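Local coordinates for protein-tyrosine-phosphatase PTP1 (PDB 6KRW) that removes phosphate from phosphotyrosine in proteins, dephosphorylating the MAP kinases MPK6 and, in vitro, MPK4, and, with MKP1, modulates plant defence responses, at residues Gly161-Thr166 with Leu182-Lys187; Ser176-Asn181 with Gln200-Pro205; Asn252-Ile257 with Asp297-Leu302. One frame throughout, in Å; residues are numbered along the deposited sequence.

Interaction 1 (Gly161-Thr166 with Leu182-Lys187); sequences GNISLT and LEVNYK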
loop_
_atom_site.group_PDB
_atom_site.type_symbol
_atom_site.label_atom_id
_atom_site.label_comp_id
_atom_site.label_asym_id
_atom_site.label_seq_id
_atom_site.Cartn_x
_atom_site.Cartn_y
_atom_site.Cartn_z
ATOM N N GLY A 161 -2.371 -10.366 -22.266
ATOM C CA GLY A 161 -1.360 -11.108 -23.036
ATOM C C GLY A 161 -1.382 -12.576 -22.656
ATOM O O GLY A 161 -2.420 -13.247 -22.902
ATOM N N ASN A 162 -0.322 -13.036 -21.998
ATOM C CA ASN A 162 -0.129 -14.459 -21.632
ATOM C C ASN A 162 -0.889 -14.800 -20.345
ATOM O O ASN A 162 -0.832 -15.973 -19.934
ATOM C CB ASN A 162 1.363 -14.750 -21.462
ATOM C CG ASN A 162 1.686 -16.226 -21.518
ATOM O OD1 ASN A 162 0.951 -17.002 -22.122
ATOM N ND2 ASN A 162 2.781 -16.620 -20.890
ATOM N N ILE A 163 -1.567 -13.826 -19.729
ATOM C CA ILE A 163 -2.138 -14.003 -18.364
ATOM C C ILE A 163 -3.667 -14.047 -18.451
ATOM O O ILE A 163 -4.279 -13.184 -19.125
ATOM C CB ILE A 163 -1.652 -12.881 -17.434
ATOM C CG1 ILE A 163 -0.183 -13.094 -17.064
ATOM C CG2 ILE A 163 -2.535 -12.775 -16.208
ATOM C CD1 ILE A 163 0.462 -11.916 -16.353
ATOM N N SER A 164 -4.267 -15.006 -17.752
ATOM C CA SER A 164 -5.742 -15.077 -17.597
ATOM C C SER A 164 -6.117 -14.814 -16.137
ATOM O O SER A 164 -5.415 -15.290 -15.226
ATOM C CB SER A 164 -6.277 -16.391 -18.076
ATOM O OG SER A 164 -5.893 -17.439 -17.200
ATOM N N LEU A 165 -7.196 -14.071 -15.930
ATOM C CA LEU A 165 -7.710 -13.731 -14.579
ATOM C C LEU A 165 -9.167 -14.175 -14.448
ATOM O O LEU A 165 -9.958 -13.934 -15.370
ATOM C CB LEU A 165 -7.589 -12.223 -14.388
ATOM C CG LEU A 165 -8.025 -11.673 -13.034
ATOM C CD1 LEU A 165 -7.081 -12.104 -11.927
ATOM C CD2 LEU A 165 -8.121 -10.159 -13.087
ATOM N N THR A 166 -9.505 -14.757 -13.306
ATOM C CA THR A 166 -10.865 -15.259 -13.004
ATOM C C THR A 166 -11.204 -14.929 -11.555
ATOM O O THR A 166 -10.347 -15.032 -10.679
ATOM C CB THR A 166 -10.952 -16.755 -13.307
ATOM O OG1 THR A 166 -11.091 -16.894 -14.722
ATOM C CG2 THR A 166 -12.105 -17.427 -12.598
ATOM N N LEU A 182 -9.476 -13.710 -6.288
ATOM C CA LEU A 182 -9.088 -13.737 -7.709
ATOM C C LEU A 182 -8.145 -14.907 -7.939
ATOM O O LEU A 182 -7.420 -15.324 -7.017
ATOM C CB LEU A 182 -8.366 -12.440 -8.074
ATOM C CG LEU A 182 -9.184 -11.161 -7.915
ATOM C CD1 LEU A 182 -8.370 -9.943 -8.361
ATOM C CD2 LEU A 182 -10.502 -11.302 -8.665
ATOM N N GLU A 183 -8.169 -15.391 -9.167
ATOM C CA GLU A 183 -7.322 -16.498 -9.622
ATOM C C GLU A 183 -6.614 -16.015 -10.874
ATOM O O GLU A 183 -7.298 -15.629 -11.839
ATOM C CB GLU A 183 -8.191 -17.708 -9.898
ATOM C CG GLU A 183 -7.507 -18.798 -10.686
ATOM C CD GLU A 183 -8.425 -19.972 -10.976
ATOM O OE1 GLU A 183 -9.171 -20.388 -10.056
ATOM O OE2 GLU A 183 -8.414 -20.450 -12.126
ATOM N N VAL A 184 -5.284 -16.028 -10.839
ATOM C CA VAL A 184 -4.461 -15.538 -11.968
ATOM C C VAL A 184 -3.488 -16.647 -12.362
ATOM O O VAL A 184 -2.997 -17.372 -11.479
ATOM C CB VAL A 184 -3.754 -14.224 -11.585
ATOM C CG1 VAL A 184 -2.686 -14.434 -10.521
ATOM C CG2 VAL A 184 -3.165 -13.545 -12.804
ATOM N N ASN A 185 -3.228 -16.775 -13.655
ATOM C CA ASN A 185 -2.217 -17.752 -14.124
ATOM C C ASN A 185 -1.838 -17.440 -15.568
ATOM O O ASN A 185 -2.553 -16.668 -16.238
ATOM C CB ASN A 185 -2.713 -19.194 -13.985
ATOM C CG ASN A 185 -3.930 -19.486 -14.837
ATOM O OD1 ASN A 185 -5.035 -19.035 -14.536
ATOM N ND2 ASN A 185 -3.736 -20.256 -15.897
ATOM N N TYR A 186 -0.738 -18.031 -16.020
ATOM C CA TYR A 186 -0.385 -18.057 -17.458
ATOM C C TYR A 186 -1.241 -19.107 -18.164
ATOM O O TYR A 186 -1.728 -20.059 -17.523
ATOM C CB TYR A 186 1.095 -18.376 -17.654
ATOM C CG TYR A 186 2.034 -17.437 -16.946
ATOM C CD1 TYR A 186 2.097 -16.093 -17.284
ATOM C CD2 TYR A 186 2.879 -17.898 -15.951
ATOM C CE1 TYR A 186 2.965 -15.232 -16.635
ATOM C CE2 TYR A 186 3.762 -17.052 -15.299
ATOM C CZ TYR A 186 3.802 -15.713 -15.641
ATOM O OH TYR A 186 4.668 -14.879 -14.992
ATOM N N LYS A 187 -1.378 -18.973 -19.475
ATOM C CA LYS A 187 -2.229 -19.901 -20.261
ATOM C C LYS A 187 -1.533 -21.254 -20.440
ATOM O O LYS A 187 -2.251 -22.229 -20.699
ATOM C CB LYS A 187 -2.620 -19.255 -21.585
ATOM C CG LYS A 187 -3.517 -18.044 -21.400
ATOM C CD LYS A 187 -3.713 -17.235 -22.653
ATOM C CE LYS A 187 -4.298 -15.874 -22.353
ATOM N NZ LYS A 187 -4.375 -15.032 -23.570
#

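Interaction 2 (Ser176-Asn181 with Gln200-Pro205); sequences SLMLRN and QYPEWP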
loop_
_atom_site.group_PDB
_atom_site.type_symbol
_atom_site.label_atom_id
_atom_site.label_comp_id
_atom_site.label_asym_id
_atom_site.label_seq_id
_atom_site.Cartn_x
_atom_site.Cartn_y
_atom_site.Cartn_z
ATOM N N SER A 176 -18.041 -1.102 3.910
ATOM C CA SER A 176 -17.946 -0.733 2.469
ATOM C C SER A 176 -16.749 -1.384 1.780
ATOM O O SER A 176 -16.544 -1.045 0.623
ATOM C CB SER A 176 -18.000 0.752 2.152
ATOM O OG SER A 176 -18.938 1.428 2.974
ATOM N N LEU A 177 -16.052 -2.331 2.400
ATOM C CA LEU A 177 -14.973 -3.009 1.640
ATOM C C LEU A 177 -15.598 -3.962 0.622
ATOM O O LEU A 177 -16.613 -4.535 0.925
ATOM C CB LEU A 177 -14.092 -3.773 2.618
ATOM C CG LEU A 177 -13.382 -2.919 3.658
ATOM C CD1 LEU A 177 -12.534 -3.823 4.543
ATOM C CD2 LEU A 177 -12.503 -1.842 3.000
ATOM N N MET A 178 -14.922 -4.138 -0.511
ATOM C CA MET A 178 -15.243 -5.147 -1.551
ATOM C C MET A 178 -14.119 -6.163 -1.591
ATOM O O MET A 178 -12.939 -5.730 -1.776
ATOM C CB MET A 178 -15.435 -4.497 -2.913
ATOM C CG MET A 178 -16.784 -3.862 -3.087
ATOM S SD MET A 178 -16.875 -2.905 -4.600
ATOM C CE MET A 178 -15.922 -1.455 -4.133
ATOM N N LEU A 179 -14.406 -7.394 -1.226
ATOM C CA LEU A 179 -13.471 -8.525 -1.190
ATOM C C LEU A 179 -13.651 -9.378 -2.428
ATOM O O LEU A 179 -14.697 -9.921 -2.559
ATOM C CB LEU A 179 -13.647 -9.314 0.102
ATOM C CG LEU A 179 -13.771 -8.486 1.377
ATOM C CD1 LEU A 179 -14.070 -9.390 2.558
ATOM C CD2 LEU A 179 -12.510 -7.674 1.657
ATOM N N ARG A 180 -12.625 -9.487 -3.260
ATOM C CA ARG A 180 -12.635 -10.339 -4.460
ATOM C C ARG A 180 -11.538 -11.383 -4.353
ATOM O O ARG A 180 -10.373 -11.004 -4.326
ATOM C CB ARG A 180 -12.468 -9.523 -5.728
ATOM C CG ARG A 180 -13.537 -8.480 -5.976
ATOM C CD ARG A 180 -13.241 -7.695 -7.229
ATOM N NE ARG A 180 -14.332 -6.840 -7.685
ATOM C CZ ARG A 180 -14.543 -5.574 -7.301
ATOM N NH1 ARG A 180 -13.767 -4.979 -6.408
ATOM N NH2 ARG A 180 -15.550 -4.896 -7.820
ATOM N N ASN A 181 -11.926 -12.644 -4.299
ATOM C CA ASN A 181 -10.988 -13.784 -4.401
ATOM C C ASN A 181 -10.711 -14.016 -5.884
ATOM O O ASN A 181 -11.623 -14.451 -6.638
ATOM C CB ASN A 181 -11.574 -15.028 -3.748
ATOM C CG ASN A 181 -10.542 -16.106 -3.523
ATOM O OD1 ASN A 181 -10.055 -16.717 -4.472
ATOM N ND2 ASN A 181 -10.217 -16.354 -2.267
ATOM N N GLN A 200 -10.884 -3.680 -2.025
ATOM C CA GLN A 200 -11.115 -2.317 -2.532
ATOM C C GLN A 200 -11.902 -1.484 -1.519
ATOM O O GLN A 200 -12.951 -1.965 -1.050
ATOM C CB GLN A 200 -11.826 -2.330 -3.880
ATOM C CG GLN A 200 -12.020 -0.913 -4.401
ATOM C CD GLN A 200 -12.788 -0.793 -5.690
ATOM O OE1 GLN A 200 -13.444 -1.732 -6.141
ATOM N NE2 GLN A 200 -12.745 0.399 -6.257
ATOM N N TYR A 201 -11.448 -0.261 -1.277
ATOM C CA TYR A 201 -12.073 0.747 -0.393
ATOM C C TYR A 201 -12.407 2.015 -1.206
ATOM O O TYR A 201 -11.523 2.802 -1.476
ATOM C CB TYR A 201 -11.167 1.044 0.795
ATOM C CG TYR A 201 -11.744 2.030 1.766
ATOM C CD1 TYR A 201 -13.105 2.039 2.064
ATOM C CD2 TYR A 201 -10.940 2.938 2.416
ATOM C CE1 TYR A 201 -13.644 2.949 2.963
ATOM C CE2 TYR A 201 -11.455 3.842 3.325
ATOM C CZ TYR A 201 -12.805 3.844 3.613
ATOM O OH TYR A 201 -13.274 4.752 4.512
ATOM N N PRO A 202 -13.685 2.313 -1.705
ATOM C CA PRO A 202 -14.069 3.526 -2.545
ATOM C C PRO A 202 -14.428 4.813 -1.782
ATOM O O PRO A 202 -14.701 5.805 -2.424
ATOM C CB PRO A 202 -15.296 2.968 -3.295
ATOM C CG PRO A 202 -15.955 2.072 -2.265
ATOM C CD PRO A 202 -14.812 1.393 -1.545
ATOM N N GLU A 203 -14.202 4.826 -0.461
ATOM C CA GLU A 203 -14.668 6.036 0.272
ATOM C C GLU A 203 -13.472 6.757 0.883
ATOM O O GLU A 203 -13.594 7.364 1.941
ATOM C CB GLU A 203 -15.720 5.658 1.300
ATOM C CG GLU A 203 -17.026 5.211 0.648
ATOM C CD GLU A 203 -17.552 6.112 -0.469
ATOM O OE1 GLU A 203 -17.898 5.573 -1.543
ATOM O OE2 GLU A 203 -17.648 7.353 -0.278
ATOM N N TRP A 204 -12.359 6.731 0.174
ATOM C CA TRP A 204 -11.180 7.523 0.596
ATOM C C TRP A 204 -10.857 8.474 -0.546
ATOM O O TRP A 204 -10.237 8.079 -1.534
ATOM C CB TRP A 204 -10.014 6.596 0.912
ATOM C CG TRP A 204 -8.862 7.241 1.623
ATOM C CD1 TRP A 204 -8.568 8.562 1.703
ATOM C CD2 TRP A 204 -7.857 6.560 2.377
ATOM N NE1 TRP A 204 -7.436 8.763 2.453
ATOM C CE2 TRP A 204 -6.995 7.555 2.909
ATOM C CE3 TRP A 204 -7.619 5.219 2.699
ATOM C CZ2 TRP A 204 -5.881 7.253 3.680
ATOM C CZ3 TRP A 204 -6.515 4.926 3.474
ATOM C CH2 TRP A 204 -5.671 5.926 3.959
ATOM N N PRO A 205 -11.276 9.746 -0.443
ATOM C CA PRO A 205 -11.070 10.695 -1.529
ATOM C C PRO A 205 -9.594 11.024 -1.777
ATOM O O PRO A 205 -8.802 11.077 -0.846
ATOM C CB PRO A 205 -11.838 11.957 -1.114
ATOM C CG PRO A 205 -12.201 11.761 0.350
ATOM C CD PRO A 205 -12.028 10.296 0.688
HETATM O O HOH W 1 -15.497 -1.515 -8.391
#

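Interaction 3 (Asn252-Ile257 with Asp297-Leu302); sequences NTIQRI and DELEDL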
loop_
_atom_site.group_PDB
_atom_site.type_symbol
_atom_site.label_atom_id
_atom_site.label_comp_id
_atom_site.label_asym_id
_atom_site.label_seq_id
_atom_site.Cartn_x
_atom_site.Cartn_y
_atom_site.Cartn_z
ATOM N N ASN A 252 2.179 -0.826 9.031
ATOM C CA ASN A 252 3.580 -1.058 9.435
ATOM C C ASN A 252 3.782 -0.681 10.903
ATOM O O ASN A 252 4.493 -1.402 11.647
ATOM C CB ASN A 252 4.455 -0.209 8.530
ATOM C CG ASN A 252 5.944 -0.393 8.778
ATOM O OD1 ASN A 252 6.604 0.557 9.230
ATOM N ND2 ASN A 252 6.440 -1.582 8.491
ATOM N N THR A 253 3.185 0.422 11.348
ATOM C CA THR A 253 3.385 0.875 12.733
ATOM C C THR A 253 2.837 -0.179 13.688
ATOM O O THR A 253 3.484 -0.514 14.691
ATOM C CB THR A 253 2.756 2.249 12.962
ATOM O OG1 THR A 253 3.432 3.202 12.114
ATOM C CG2 THR A 253 2.837 2.661 14.414
ATOM N N ILE A 254 1.588 -0.595 13.464
ATOM C CA ILE A 254 0.971 -1.594 14.376
ATOM C C ILE A 254 1.802 -2.880 14.402
ATOM O O ILE A 254 2.085 -3.377 15.501
ATOM C CB ILE A 254 -0.495 -1.823 13.980
ATOM C CG1 ILE A 254 -1.313 -0.551 14.205
ATOM C CG2 ILE A 254 -1.060 -3.041 14.695
ATOM C CD1 ILE A 254 -1.523 -0.169 15.635
ATOM N N GLN A 255 2.206 -3.389 13.237
ATOM C CA GLN A 255 3.001 -4.645 13.216
ATOM C C GLN A 255 4.299 -4.458 13.991
ATOM O O GLN A 255 4.732 -5.396 14.678
ATOM C CB GLN A 255 3.284 -5.071 11.791
ATOM C CG GLN A 255 2.071 -5.667 11.122
ATOM C CD GLN A 255 2.375 -6.308 9.798
ATOM O OE1 GLN A 255 3.225 -5.819 9.050
ATOM N NE2 GLN A 255 1.670 -7.398 9.492
ATOM N N ARG A 256 4.952 -3.321 13.807
ATOM C CA ARG A 256 6.263 -3.120 14.473
ATOM C C ARG A 256 6.084 -2.975 15.988
ATOM O O ARG A 256 6.925 -3.471 16.729
ATOM C CB ARG A 256 6.973 -1.929 13.830
ATOM C CG ARG A 256 7.574 -2.285 12.475
ATOM C CD ARG A 256 7.964 -1.067 11.680
ATOM N NE ARG A 256 8.917 -0.219 12.390
ATOM C CZ ARG A 256 9.002 1.087 12.231
ATOM N NH1 ARG A 256 8.275 1.687 11.304
ATOM N NH2 ARG A 256 9.895 1.783 12.937
ATOM N N ILE A 257 5.004 -2.350 16.454
ATOM C CA ILE A 257 4.716 -2.300 17.911
ATOM C C ILE A 257 4.549 -3.733 18.419
ATOM O O ILE A 257 5.151 -4.081 19.442
ATOM C CB ILE A 257 3.492 -1.428 18.209
ATOM C CG1 ILE A 257 3.765 0.037 17.878
ATOM C CG2 ILE A 257 3.035 -1.617 19.654
ATOM C CD1 ILE A 257 2.494 0.874 17.763
ATOM N N ASP A 297 -6.820 4.338 17.435
ATOM C CA ASP A 297 -8.096 3.563 17.452
ATOM C C ASP A 297 -7.760 2.070 17.446
ATOM O O ASP A 297 -8.401 1.307 18.189
ATOM C CB ASP A 297 -8.979 3.933 16.265
ATOM C CG ASP A 297 -9.566 5.325 16.387
ATOM O OD1 ASP A 297 -9.433 5.927 17.477
ATOM O OD2 ASP A 297 -10.111 5.827 15.370
ATOM N N GLU A 298 -6.722 1.684 16.684
ATOM C CA GLU A 298 -6.410 0.244 16.604
ATOM C C GLU A 298 -5.766 -0.219 17.910
ATOM O O GLU A 298 -6.059 -1.336 18.369
ATOM C CB GLU A 298 -5.581 -0.091 15.376
ATOM C CG GLU A 298 -5.441 -1.583 15.179
ATOM C CD GLU A 298 -6.741 -2.324 14.952
ATOM O OE1 GLU A 298 -7.729 -1.661 14.644
ATOM O OE2 GLU A 298 -6.727 -3.549 15.054
ATOM N N LEU A 299 -4.863 0.579 18.474
ATOM C CA LEU A 299 -4.238 0.233 19.776
ATOM C C LEU A 299 -5.304 0.139 20.881
ATOM O O LEU A 299 -5.122 -0.704 21.778
ATOM C CB LEU A 299 -3.166 1.260 20.140
ATOM C CG LEU A 299 -1.885 1.189 19.305
ATOM C CD1 LEU A 299 -0.974 2.368 19.592
ATOM C CD2 LEU A 299 -1.154 -0.134 19.546
ATOM N N GLU A 300 -6.383 0.927 20.813
ATOM C CA GLU A 300 -7.494 0.814 21.793
ATOM C C GLU A 300 -8.204 -0.533 21.612
ATOM O O GLU A 300 -8.486 -1.175 22.644
ATOM C CB GLU A 300 -8.455 1.986 21.646
ATOM C CG GLU A 300 -7.909 3.268 22.197
ATOM C CD GLU A 300 -8.770 4.502 21.976
ATOM O OE1 GLU A 300 -9.779 4.434 21.204
ATOM O OE2 GLU A 300 -8.445 5.535 22.616
ATOM N N ASP A 301 -8.426 -0.964 20.368
ATOM C CA ASP A 301 -9.030 -2.295 20.097
ATOM C C ASP A 301 -8.111 -3.396 20.623
ATOM O O ASP A 301 -8.618 -4.318 21.282
ATOM C CB ASP A 301 -9.257 -2.511 18.609
ATOM C CG ASP A 301 -10.538 -1.902 18.098
ATOM O OD1 ASP A 301 -11.258 -1.292 18.901
ATOM O OD2 ASP A 301 -10.795 -2.047 16.901
ATOM N N LEU A 302 -6.803 -3.281 20.367
ATOM C CA LEU A 302 -5.854 -4.375 20.700
ATOM C C LEU A 302 -5.749 -4.518 22.222
ATOM O O LEU A 302 -5.483 -5.638 22.690
ATOM C CB LEU A 302 -4.489 -4.101 20.059
ATOM C CG LEU A 302 -4.439 -4.274 18.541
ATOM C CD1 LEU A 302 -3.206 -3.599 17.956
ATOM C CD2 LEU A 302 -4.495 -5.750 18.156
#

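Interaction 1 (Gly161-Thr166 with Leu182-Lys187)
Ser164 and Asn185 face each other as a hydrogen-bonded antiparallel pair: Ser164 N gives a nearly straight bond (166°) to Asn185 O at 2.8 Å, and Asn185 N returns one to Ser164 O. At the next hydrogen-bonded pair, Thr166 and Glu183 repeat the exchange, with Glu183 N to Thr166 O at 2.7 Å, so the backbone donors and acceptors of both pairs are matched. Beyond the regular pairing, Lys187 keeps two donors on the turn at Gly161 and Asn162. Its backbone N reaches Asn162 O, while its extended side chain carries NZ to Gly161 O at 2.7 Å, nearly in line with that carbonyl; NZ also forms a salt bridge with Glu159. Asn162 ND2 lies 3.7 Å from Tyr186 CD1 and bonds to Glu188.

The face bearing Ile163, Leu165, Val184 and Tyr186 is mostly apolar; Ile163, Leu165 and Tyr186 pack on helix 117-126. Ile163 CG2 meets Val184 CG2 at 3.5 Å, whereas Ile163 CG1 runs beside the tyrosine ring, 3.8 Å from Tyr186 CD1. Leu165 CD1 (chi2 69°) lies 4.0 Å from Val184 CB. In this beta hairpin of the phosphatase domain's central sheet, backbone bonds fix the register, while the polar side-chain ends find partners beyond the strand pairing, the Lys187 amine at Gly161 O and Glu159, the Tyr186 hydroxyl at Glu122.

Interaction 2 (Ser176-Asn181 with Gln200-Pro205)
Met178 and Gln200 are joined through their backbones as an antiparallel hydrogen-bonded pair. Gln200 N donates to Met178 O at 2.9 Å with an almost straight N-H (170°), and Met178 N answers to Gln200 O at 3.0 Å. Leu177 CA adds a CA-H...O contact to the same Gln200 carbonyl, which thus receives two hydrogens from neighbouring residues.

A second polar group gathers at the Gln200 amide. The side chain is extended, CG anti to the backbone N (chi1 -178°), and runs alongside that of Arg180, which points the same way. OE1 accepts from Arg180 NH1 at 3.3 Å, near the edge of the guanidinium but tilted from its plane, and also from a water that has a weak link to Arg180 NH2. The methyl CE of Met178, whose chain bends at chi3 (-75°), lies 3.2 Å from the same Gln200 OE1. The other end of the amide, NE2, donates to Thr136 O.

In the central sheet of the classical tyrosine phosphatase fold, strands 178-186 and 194-200 are antiparallel neighbours; here their pairing ends, and the segment 200-205 leaves the sheet and begins the WPD loop, Trp204-Pro205-Asp206, whose aspartate is inferred to bind substrate. Trp204 O bonds to Arg243, a substrate-binding residue by similarity.

Two apolar contacts accompany the departure. Met178 CE lies 4.0 Å from Pro202 CG. Leu177 CD2 meets Tyr201 CB at 3.9 Å and lies obliquely to the ring, while both residues also touch helix 214-223.

Interaction 3 (Asn252-Ile257 with Asp297-Leu302)
Ile254 is the first residue of 252-257 to meet the other helix, and it uses both of its branches. The Ile254 and Leu299 side chains slide past each other in opposite directions, with Ile254 CD1 3.9 Å from Leu299 CD2; the same CD1 also rests against the aliphatic start of Glu298, 4.1 Å from Glu298 CB. The other branch, CG2, anti to the backbone N, meets Leu302 CD1 at 3.9 Å, the two side chains reaching tip to tip. One turn later, Ile257 points the same way and its side chain approaches that of Leu299 tip to tip, Ile257 CD1 lying 4.2 Å from Leu299 CD2. Leu299 thus receives two isoleucine methyls, while Ala16 of helix 7-24 touches both Ile257 and Leu299.

The segment axes are 11.2 Å apart at their closest and their directions differ by 37°; between these segments the contact is made by side chains, with no hydrogen bond across. Leu220 of helix 214-223 touches both Ile254 and Glu298, and Tyr224 also packs on Ile254, making this a junction of several helices in the phosphatase domain. Glu298 bends at chi2 (62°), and its carboxylate forms salt bridges with Arg217 and Lys221 and a hydrogen bond with Tyr224 OH. Cohesion between these two segments consequently rests on aliphatic side chains in van der Waals contact, while the charged group beside them is satisfied by residues outside the pair.

How the interactions relate
Interactions 1 and 2 lie on the same sheet, their centres about 22 Å apart, and both use strand 178-186: interaction 2 takes its beginning, where it pairs with strand 194-200, and interaction 1 its end, where it pairs with strand 163-172. Along the chain their segments alternate, and the two contacts sit on either edge of the shared strand, which lies between 163-172 and 194-200. Interaction 3 comes later in sequence and joins helices 242-259 and 285-303, its centre about 35 Å from that of interaction 1 and about 21 Å from that of interaction 2, without touching either. Interaction 2 lies closest to the catalytic region; interactions 1 and 3 lie on opposite sides of the chain's centre, one within the sheet and one between helices.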